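Local structure of enolase (alpha proteobacterium BAL199, 3UGV) at residues P54-I59 and Q349-P354; L123-A128 and N278-R283; L60-T65 and P70-L75. The protein probably catalyses a magnesium-dependent reaction through an enolate-like intermediate on a carboxylate substrate, as members of the enolase superfamily do. All blocks are in the same frame, centred on the assembly; numbering follows the deposited sequence.

Interaction 1: P54-I59 and Q349-P354; sequences PDWPLI and QSWADP
Trp-56 swings its indole to the side of its own carbonyl carbon, with CG trans to N (chi1 -170°), while Trp-351 holds CG beside its backbone N (chi1 -58°); from these two settings the rings meet as a T-shaped (edge-to-face) pair. Trp-351 supplies the edge and Trp-56 the face, the six-membered rings lying 4.8 Å apart between centroids with their planes at 71°. CE3 of Trp-351 leads, stopping 3.5 Å from CZ2 of Trp-56 over the rim of the ring, and CZ3 of Trp-351 follows over CH2 of Trp-56. A CH-pi contact extends the cover, since CB of Trp-351 lies over the face of the Trp-56 five-membered ring, 4.0 Å from its centroid. NE1 of Trp-56 is hydrogen-bonded to Glu-76. Two residues along, CD1 of Leu-58 rests 3.9 Å from CB of Ala-352. Trp-351 and Ala-352 are the central residues of a type I turn from Ser-350 to Asp-353, which places the indole of Trp-351 and the methyl of Ala-352 against the strand. The pattern is interdomain packing of the two-domain enolase superfamily fold: the sheet of the N-terminal capping domain lies against the loop after strand 346-348 of the C-terminal domain.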
loop_
_atom_site.group_PDB
_atom_site.type_symbol
_atom_site.label_atom_id
_atom_site.label_comp_id
_atom_site.label_asym_id
_atom_site.label_seq_id
_atom_site.Cartn_x
_atom_site.Cartn_y
_atom_site.Cartn_z
ATOM N N PRO F 54 -35.844 6.545 -30.294
ATOM C CA PRO F 54 -36.952 7.497 -30.173
ATOM C C PRO F 54 -37.921 7.116 -29.058
ATOM O O PRO F 54 -38.690 7.962 -28.592
ATOM C CB PRO F 54 -37.652 7.372 -31.530
ATOM C CG PRO F 54 -37.301 5.967 -32.028
ATOM C CD PRO F 54 -36.211 5.398 -31.139
ATOM N N ASP F 55 -37.874 5.855 -28.641
ATOM C CA ASP F 55 -38.823 5.317 -27.673
ATOM C C ASP F 55 -38.264 5.319 -26.255
ATOM O O ASP F 55 -37.086 5.039 -26.036
ATOM C CB ASP F 55 -39.222 3.893 -28.064
ATOM C CG ASP F 55 -39.824 3.821 -29.447
ATOM O OD1 ASP F 55 -40.714 4.644 -29.753
ATOM O OD2 ASP F 55 -39.397 2.948 -30.234
ATOM N N TRP F 56 -39.125 5.631 -25.296
ATOM C CA TRP F 56 -38.741 5.650 -23.899
ATOM C C TRP F 56 -39.730 4.820 -23.100
ATOM O O TRP F 56 -40.882 5.209 -22.937
ATOM C CB TRP F 56 -38.706 7.089 -23.379
ATOM C CG TRP F 56 -38.080 7.204 -22.024
ATOM C CD1 TRP F 56 -38.683 7.613 -20.855
ATOM C CD2 TRP F 56 -36.730 6.887 -21.688
ATOM N NE1 TRP F 56 -37.778 7.571 -19.822
ATOM C CE2 TRP F 56 -36.576 7.123 -20.307
ATOM C CE3 TRP F 56 -35.634 6.422 -22.421
ATOM C CZ2 TRP F 56 -35.370 6.915 -19.652
ATOM C CZ3 TRP F 56 -34.443 6.215 -21.769
ATOM C CH2 TRP F 56 -34.317 6.463 -20.400
ATOM N N PRO F 57 -39.289 3.656 -22.609
ATOM C CA PRO F 57 -40.156 2.762 -21.830
ATOM C C PRO F 57 -40.264 3.145 -20.348
ATOM O O PRO F 57 -39.271 3.534 -19.741
ATOM C CB PRO F 57 -39.462 1.410 -21.972
ATOM C CG PRO F 57 -38.012 1.753 -22.119
ATOM C CD PRO F 57 -37.956 3.080 -22.846
ATOM N N LEU F 58 -41.468 3.040 -19.786
ATOM C CA LEU F 58 -41.703 3.238 -18.355
ATOM C C LEU F 58 -42.574 2.102 -17.812
ATOM O O LEU F 58 -43.534 1.687 -18.457
ATOM C CB LEU F 58 -42.429 4.559 -18.095
ATOM C CG LEU F 58 -41.803 5.854 -18.586
ATOM C CD1 LEU F 58 -42.805 6.998 -18.514
ATOM C CD2 LEU F 58 -40.556 6.185 -17.792
ATOM N N ILE F 59 -42.238 1.592 -16.635
ATOM C CA ILE F 59 -43.150 0.698 -15.930
ATOM C C ILE F 59 -43.811 1.478 -14.791
ATOM O O ILE F 59 -43.136 1.952 -13.875
ATOM C CB ILE F 59 -42.424 -0.547 -15.396
ATOM C CG1 ILE F 59 -41.895 -1.382 -16.564
ATOM C CG2 ILE F 59 -43.355 -1.379 -14.508
ATOM C CD1 ILE F 59 -40.851 -2.411 -16.173
ATOM N N GLN F 349 -34.779 15.754 -16.555
ATOM C CA GLN F 349 -35.259 15.518 -17.914
ATOM C C GLN F 349 -36.776 15.404 -17.839
ATOM O O GLN F 349 -37.322 15.134 -16.772
ATOM C CB GLN F 349 -34.636 14.253 -18.512
ATOM C CG GLN F 349 -35.182 12.954 -17.935
ATOM C CD GLN F 349 -34.645 12.637 -16.552
ATOM O OE1 GLN F 349 -33.499 12.964 -16.212
ATOM N NE2 GLN F 349 -35.474 11.992 -15.741
ATOM N N SER F 350 -37.465 15.633 -18.950
ATOM C CA SER F 350 -38.930 15.564 -18.948
ATOM C C SER F 350 -39.474 14.375 -19.755
ATOM O O SER F 350 -40.620 14.376 -20.204
ATOM C CB SER F 350 -39.543 16.888 -19.426
ATOM O OG SER F 350 -39.012 17.275 -20.677
ATOM N N TRP F 351 -38.639 13.361 -19.915
ATOM C CA TRP F 351 -38.992 12.174 -20.675
ATOM C C TRP F 351 -40.221 11.468 -20.121
ATOM O O TRP F 351 -40.993 10.885 -20.883
ATOM C CB TRP F 351 -37.798 11.223 -20.728
ATOM C CG TRP F 351 -36.577 11.865 -21.338
ATOM C CD1 TRP F 351 -36.519 13.071 -21.986
ATOM C CD2 TRP F 351 -35.247 11.349 -21.336
ATOM N NE1 TRP F 351 -35.235 13.327 -22.396
ATOM C CE2 TRP F 351 -34.434 12.285 -22.011
ATOM C CE3 TRP F 351 -34.662 10.180 -20.841
ATOM C CZ2 TRP F 351 -33.070 12.090 -22.198
ATOM C CZ3 TRP F 351 -33.303 9.989 -21.026
ATOM C CH2 TRP F 351 -32.524 10.937 -21.697
ATOM N N ALA F 352 -40.413 11.540 -18.803
ATOM C CA ALA F 352 -41.556 10.886 -18.155
ATOM C C ALA F 352 -42.740 11.814 -17.819
ATOM O O ALA F 352 -43.763 11.351 -17.322
ATOM C CB ALA F 352 -41.112 10.107 -16.913
ATOM N N ASP F 353 -42.611 13.106 -18.110
ATOM C CA ASP F 353 -43.687 14.077 -17.843
ATOM C C ASP F 353 -45.065 13.714 -18.418
ATOM O O ASP F 353 -46.097 14.017 -17.811
ATOM C CB ASP F 353 -43.292 15.475 -18.350
ATOM C CG ASP F 353 -42.444 16.243 -17.351
ATOM O OD1 ASP F 353 -41.973 15.628 -16.368
ATOM O OD2 ASP F 353 -42.249 17.463 -17.553
ATOM N N PRO F 354 -45.095 13.097 -19.610
ATOM C CA PRO F 354 -46.410 12.831 -20.205
ATOM C C PRO F 354 -47.328 11.957 -19.347
ATOM O O PRO F 354 -48.539 12.145 -19.413
ATOM C CB PRO F 354 -46.061 12.135 -21.519
ATOM C CG PRO F 354 -44.728 12.709 -21.888
ATOM C CD PRO F 354 -44.000 12.894 -20.577
#

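Interaction 2: L123-A128 and N278-R283; sequences LSMIAA and NFYGPR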
loop_
_atom_site.group_PDB
_atom_site.type_symbol
_atom_site.label_atom_id
_atom_site.label_comp_id
_atom_site.label_asym_id
_atom_site.label_seq_id
_atom_site.Cartn_x
_atom_site.Cartn_y
_atom_site.Cartn_z
ATOM N N LEU F 123 -31.008 -7.302 -13.244
ATOM C CA LEU F 123 -32.473 -7.349 -13.274
ATOM C C LEU F 123 -33.123 -7.561 -11.908
ATOM O O LEU F 123 -34.186 -7.005 -11.652
ATOM C CB LEU F 123 -32.971 -8.404 -14.269
ATOM C CG LEU F 123 -32.676 -8.101 -15.745
ATOM C CD1 LEU F 123 -32.733 -9.368 -16.606
ATOM C CD2 LEU F 123 -33.618 -7.022 -16.283
ATOM N N SER F 124 -32.487 -8.354 -11.044
ATOM C CA SER F 124 -33.004 -8.606 -9.689
ATOM C C SER F 124 -33.147 -7.298 -8.904
ATOM O O SER F 124 -34.201 -6.999 -8.348
ATOM C CB SER F 124 -32.077 -9.546 -8.901
ATOM O OG SER F 124 -31.737 -10.711 -9.623
ATOM N N MET F 125 -32.053 -6.545 -8.860
ATOM C CA MET F 125 -31.984 -5.269 -8.178
ATOM C C MET F 125 -33.063 -4.315 -8.712
ATOM O O MET F 125 -33.720 -3.609 -7.946
ATOM C CB MET F 125 -30.576 -4.671 -8.369
ATOM C CG MET F 125 -30.344 -3.304 -7.714
ATOM S SD MET F 125 -30.794 -3.327 -5.969
ATOM C CE MET F 125 -29.236 -2.850 -5.232
ATOM N N ILE F 126 -33.249 -4.319 -10.030
ATOM C CA ILE F 126 -34.191 -3.413 -10.682
ATOM C C ILE F 126 -35.658 -3.650 -10.291
ATOM O O ILE F 126 -36.416 -2.694 -10.095
ATOM C CB ILE F 126 -34.019 -3.436 -12.210
ATOM C CG1 ILE F 126 -32.615 -2.940 -12.568
ATOM C CG2 ILE F 126 -35.063 -2.560 -12.875
ATOM C CD1 ILE F 126 -32.367 -2.803 -14.037
ATOM N N ALA F 127 -36.058 -4.912 -10.165
ATOM C CA ALA F 127 -37.423 -5.204 -9.758
ATOM C C ALA F 127 -37.616 -4.771 -8.314
ATOM O O ALA F 127 -38.607 -4.113 -7.984
ATOM C CB ALA F 127 -37.732 -6.661 -9.915
ATOM N N ALA F 128 -36.657 -5.122 -7.460
ATOM C CA ALA F 128 -36.707 -4.721 -6.053
ATOM C C ALA F 128 -36.707 -3.203 -5.856
ATOM O O ALA F 128 -37.377 -2.712 -4.964
ATOM C CB ALA F 128 -35.567 -5.350 -5.266
ATOM N N ASN F 278 -24.341 3.274 -12.811
ATOM C CA ASN F 278 -24.372 1.813 -12.953
ATOM C C ASN F 278 -23.960 1.037 -11.702
ATOM O O ASN F 278 -23.734 -0.171 -11.777
ATOM C CB ASN F 278 -23.504 1.372 -14.121
ATOM C CG ASN F 278 -24.190 1.568 -15.465
ATOM O OD1 ASN F 278 -25.088 0.806 -15.841
ATOM N ND2 ASN F 278 -23.766 2.590 -16.197
ATOM N N PHE F 279 -23.840 1.736 -10.572
ATOM C CA PHE F 279 -23.609 1.096 -9.279
ATOM C C PHE F 279 -24.825 0.257 -8.881
ATOM O O PHE F 279 -25.916 0.794 -8.671
ATOM C CB PHE F 279 -23.428 2.148 -8.182
ATOM C CG PHE F 279 -22.114 2.867 -8.221
ATOM C CD1 PHE F 279 -21.047 2.372 -8.950
ATOM C CD2 PHE F 279 -21.946 4.042 -7.500
ATOM C CE1 PHE F 279 -19.849 3.029 -8.962
ATOM C CE2 PHE F 279 -20.751 4.713 -7.521
ATOM C CZ PHE F 279 -19.693 4.200 -8.246
ATOM N N TYR F 280 -24.647 -1.049 -8.752
ATOM C CA TYR F 280 -25.724 -1.889 -8.228
ATOM C C TYR F 280 -25.590 -2.071 -6.715
ATOM O O TYR F 280 -25.015 -3.051 -6.247
ATOM C CB TYR F 280 -25.765 -3.235 -8.961
ATOM C CG TYR F 280 -26.364 -3.110 -10.342
ATOM C CD1 TYR F 280 -27.743 -3.167 -10.521
ATOM C CD2 TYR F 280 -25.554 -2.899 -11.464
ATOM C CE1 TYR F 280 -28.305 -3.031 -11.777
ATOM C CE2 TYR F 280 -26.105 -2.748 -12.723
ATOM C CZ TYR F 280 -27.486 -2.820 -12.875
ATOM O OH TYR F 280 -28.057 -2.676 -14.121
ATOM N N GLY F 281 -26.101 -1.104 -5.956
ATOM C CA GLY F 281 -26.052 -1.160 -4.503
ATOM C C GLY F 281 -24.913 -0.362 -3.875
ATOM O O GLY F 281 -23.921 -0.040 -4.532
ATOM N N PRO F 282 -25.049 -0.035 -2.584
ATOM C CA PRO F 282 -24.065 0.797 -1.880
ATOM C C PRO F 282 -22.722 0.107 -1.685
ATOM O O PRO F 282 -21.681 0.766 -1.623
ATOM C CB PRO F 282 -24.724 1.053 -0.504
ATOM C CG PRO F 282 -26.189 0.708 -0.681
ATOM C CD PRO F 282 -26.245 -0.332 -1.768
ATOM N N ARG F 283 -22.729 -1.208 -1.557
ATOM C CA ARG F 283 -21.460 -1.904 -1.427
ATOM C C ARG F 283 -20.634 -1.676 -2.700
ATOM O O ARG F 283 -19.413 -1.512 -2.644
ATOM C CB ARG F 283 -21.644 -3.393 -1.106
ATOM C CG ARG F 283 -20.360 -4.230 -1.260
ATOM C CD ARG F 283 -20.498 -5.556 -0.559
ATOM N NE ARG F 283 -20.623 -5.361 0.884
ATOM C CZ ARG F 283 -21.291 -6.170 1.701
ATOM N NH1 ARG F 283 -21.904 -7.240 1.222
ATOM N NH2 ARG F 283 -21.353 -5.905 2.995
#
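Met-125 and Tyr-280 pass alongside each other in opposite senses, the thioether reaching out toward Gly-281 and the phenol pointing back to the helix that bears the methionine. This is the close part of the contact. CG of Met-125 lies in the plane of the tyrosine ring, at its edge, 3.8 Å from CD1 of Tyr-280, with CB of Met-125 almost as near to the same ring atom. Because CG of Met-125 is trans to the backbone N (chi1 179°) and the chain then bends at its next two torsions, the terminal methyl curls over the backbone, where CE of Met-125 sits 3.7 Å from N of Gly-281. A CB there would come close to this methyl and be crowded by CD of Pro-282, and at the backbone angles of Gly-281 (phi 98°) it would be jammed against O of Tyr-280. Gly-281 is the N-cap of helix 282-290.

Between the two segments the packing is looser toward the hydroxyl, where CD1 of Ile-126 is 4.3 Å from OH of Tyr-280. That hydroxyl has a weak hydrogen bond with NE of Arg-303, and Tyr-280 also packs on Gly-119 of the second subunit. Beyond Gly-281 the contact gives way to the partly exposed Pro-282 and Arg-283; the guanidinium of Arg-283 turns to other chains, forming a salt bridge with Asp-257 of the second subunit and a hydrogen bond with the Ala-319 carbonyl of the third.

Segment 278-283 belongs to the loop after strand 273-275, which carries the magnesium ligand Glu-277. The contact joins a helix of the N-terminal capping domain to this active-site loop, consistent with the two-domain enolase superfamily fold, whose active site lies at the C-terminal ends of the barrel strands.

Interaction 3: L60-T65 and P70-L75; sequences LIDIET and PGRAYL
Residues 60-65 and 70-75 pair as the two arms of an antiparallel beta hairpin in the N-terminal domain, their directions 162° apart. Ile-61 and Ala-73 form a hydrogen-bonded pair, with N of Ile-61 2.9 Å from O of Ala-73 and the return bond from N of Ala-73 to O of Ile-61. Ile-63 and Gly-71 repeat the pattern, N of Ile-63 lying 2.8 Å from O of Gly-71. Between them, the non-hydrogen-bonded pair Asp-62 and Arg-72 sends both side chains to one face of the sheet.

The arginine can be followed outward. Its CB is 4.1 Å from O of Ile-61, a loose approach. At the next atom the aspartate closes in: CG of Arg-72 is 3.1 Å from OD1 of Asp-62, and CD of Arg-72 remains beside the same oxygen. A bend at chi3 (-80°) then turns the guanidinium so that OD1 of Asp-62 is at its edge, near its plane, with the carboxylate and guanidinium planes 45° apart. NE is hydrogen-bonded to the carbonyl O of Leu-377. NH1 of Arg-72 lies 4.1 Å from OD1 of Asp-62, beyond a salt bridge though near enough for the opposite charges probably to attract, and NH2 has a long, weak ion pair with Asp-378. OD2 of Asp-62 accepts a hydrogen bond from NE1 of Trp-379. A leucine in place of Arg-72 would probably leave the Leu-377 carbonyl without its NE donor and Asp-62 with one positive charge fewer nearby.

The other face is apolar and looks toward helix 123-142, where Ala-134 touches Ile-61 and Ile-63. There Ile-61 also reaches along the sheet to the end of the hairpin's second arm, its CD1 ending 3.9 Å from CD1 of Leu-75.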
loop_
_atom_site.group_PDB
_atom_site.type_symbol
_atom_site.label_atom_id
_atom_site.label_comp_id
_atom_site.label_asym_id
_atom_site.label_seq_id
_atom_site.Cartn_x
_atom_site.Cartn_y
_atom_site.Cartn_z
ATOM N N LEU F 60 -45.126 1.649 -14.879
ATOM C CA LEU F 60 -45.903 2.329 -13.843
ATOM C C LEU F 60 -46.299 1.332 -12.763
ATOM O O LEU F 60 -46.841 0.271 -13.055
ATOM C CB LEU F 60 -47.164 2.962 -14.441
ATOM C CG LEU F 60 -47.081 4.391 -14.987
ATOM C CD1 LEU F 60 -46.019 4.531 -16.039
ATOM C CD2 LEU F 60 -48.423 4.828 -15.554
ATOM N N ILE F 61 -46.040 1.684 -11.514
ATOM C CA ILE F 61 -46.241 0.764 -10.408
ATOM C C ILE F 61 -47.226 1.324 -9.395
ATOM O O ILE F 61 -47.060 2.445 -8.918
ATOM C CB ILE F 61 -44.904 0.477 -9.705
ATOM C CG1 ILE F 61 -43.967 -0.246 -10.669
ATOM C CG2 ILE F 61 -45.123 -0.316 -8.408
ATOM C CD1 ILE F 61 -42.553 -0.333 -10.180
ATOM N N ASP F 62 -48.249 0.531 -9.078
ATOM C CA ASP F 62 -49.286 0.908 -8.118
ATOM C C ASP F 62 -49.405 -0.126 -6.998
ATOM O O ASP F 62 -49.641 -1.302 -7.252
ATOM C CB ASP F 62 -50.638 1.031 -8.818
ATOM C CG ASP F 62 -50.843 2.382 -9.470
ATOM O OD1 ASP F 62 -51.194 3.340 -8.744
ATOM O OD2 ASP F 62 -50.684 2.475 -10.707
ATOM N N ILE F 63 -49.239 0.324 -5.762
ATOM C CA ILE F 63 -49.381 -0.527 -4.597
ATOM C C ILE F 63 -50.749 -0.285 -3.983
ATOM O O ILE F 63 -51.191 0.861 -3.884
ATOM C CB ILE F 63 -48.336 -0.181 -3.523
ATOM C CG1 ILE F 63 -46.928 -0.384 -4.057
ATOM C CG2 ILE F 63 -48.517 -1.056 -2.312
ATOM C CD1 ILE F 63 -46.626 -1.811 -4.377
ATOM N N GLU F 64 -51.423 -1.364 -3.590
ATOM C CA GLU F 64 -52.626 -1.273 -2.767
ATOM C C GLU F 64 -52.303 -1.782 -1.370
ATOM O O GLU F 64 -51.602 -2.784 -1.224
ATOM C CB GLU F 64 -53.760 -2.123 -3.350
ATOM C CG GLU F 64 -54.239 -1.703 -4.733
ATOM C CD GLU F 64 -55.579 -2.333 -5.119
ATOM O OE1 GLU F 64 -56.204 -3.006 -4.265
ATOM O OE2 GLU F 64 -56.007 -2.147 -6.282
ATOM N N THR F 65 -52.799 -1.097 -0.344
ATOM C CA THR F 65 -52.749 -1.646 1.012
ATOM C C THR F 65 -54.144 -2.059 1.471
ATOM O O THR F 65 -55.154 -1.575 0.941
ATOM C CB THR F 65 -52.156 -0.658 2.050
ATOM O OG1 THR F 65 -52.803 0.611 1.937
ATOM C CG2 THR F 65 -50.662 -0.471 1.846
ATOM N N PRO F 70 -52.623 4.211 -1.088
ATOM C CA PRO F 70 -51.965 3.858 -2.350
ATOM C C PRO F 70 -50.458 4.117 -2.310
ATOM O O PRO F 70 -49.963 4.796 -1.412
ATOM C CB PRO F 70 -52.608 4.827 -3.340
ATOM C CG PRO F 70 -52.811 6.077 -2.511
ATOM C CD PRO F 70 -53.157 5.587 -1.108
ATOM N N GLY F 71 -49.743 3.574 -3.288
ATOM C CA GLY F 71 -48.336 3.859 -3.474
ATOM C C GLY F 71 -48.028 3.880 -4.960
ATOM O O GLY F 71 -48.372 2.951 -5.689
ATOM N N ARG F 72 -47.385 4.946 -5.417
ATOM C CA ARG F 72 -47.132 5.110 -6.837
ATOM C C ARG F 72 -45.691 5.511 -7.132
ATOM O O ARG F 72 -45.189 6.485 -6.596
ATOM C CB ARG F 72 -48.094 6.148 -7.429
ATOM C CG ARG F 72 -49.532 5.661 -7.556
ATOM C CD ARG F 72 -50.423 6.642 -8.326
ATOM N NE ARG F 72 -50.870 7.746 -7.486
ATOM C CZ ARG F 72 -51.828 7.639 -6.574
ATOM N NH1 ARG F 72 -52.434 6.472 -6.385
ATOM N NH2 ARG F 72 -52.174 8.692 -5.846
ATOM N N ALA F 73 -45.036 4.746 -7.995
ATOM C CA ALA F 73 -43.735 5.133 -8.523
ATOM C C ALA F 73 -43.566 4.517 -9.907
ATOM O O ALA F 73 -44.439 3.784 -10.394
ATOM C CB ALA F 73 -42.631 4.677 -7.599
ATOM N N TYR F 74 -42.453 4.809 -10.559
ATOM C CA TYR F 74 -42.236 4.258 -11.888
ATOM C C TYR F 74 -40.784 3.856 -12.100
ATOM O O TYR F 74 -39.889 4.324 -11.406
ATOM C CB TYR F 74 -42.698 5.236 -12.979
ATOM C CG TYR F 74 -41.924 6.536 -13.028
ATOM C CD1 TYR F 74 -40.731 6.639 -13.742
ATOM C CD2 TYR F 74 -42.389 7.660 -12.372
ATOM C CE1 TYR F 74 -40.028 7.832 -13.793
ATOM C CE2 TYR F 74 -41.692 8.855 -12.410
ATOM C CZ TYR F 74 -40.515 8.941 -13.119
ATOM O OH TYR F 74 -39.832 10.143 -13.157
ATOM N N LEU F 75 -40.574 2.969 -13.059
ATOM C CA LEU F 75 -39.245 2.540 -13.439
ATOM C C LEU F 75 -38.977 3.035 -14.848
ATOM O O LEU F 75 -39.902 3.143 -15.658
ATOM C CB LEU F 75 -39.149 1.013 -13.395
ATOM C CG LEU F 75 -38.971 0.360 -12.028
ATOM C CD1 LEU F 75 -39.301 -1.100 -12.119
ATOM C CD2 LEU F 75 -37.547 0.533 -11.566
#

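In the fold
From the N terminus, strand 52-65 first supplies residues 54-59 to interaction 1 and then 60-65 to interaction 3. Interaction 3 closes at once, across a four-residue connection, and completes the edge of the N-terminal sheet. Interaction 2 opens afterwards on helix 123-142 and closes about 150 residues later, beyond strand 273-275. Interaction 1 closes last, spanning some 290 residues, so both others fall within its span, in series and without crossing. Interactions 1 and 2 join the N-terminal domain to different loops of the C-terminal domain, their centres about 21 Å apart. Leu-75 links the three, bonding probably to Ile-59 and packing on Ile-126.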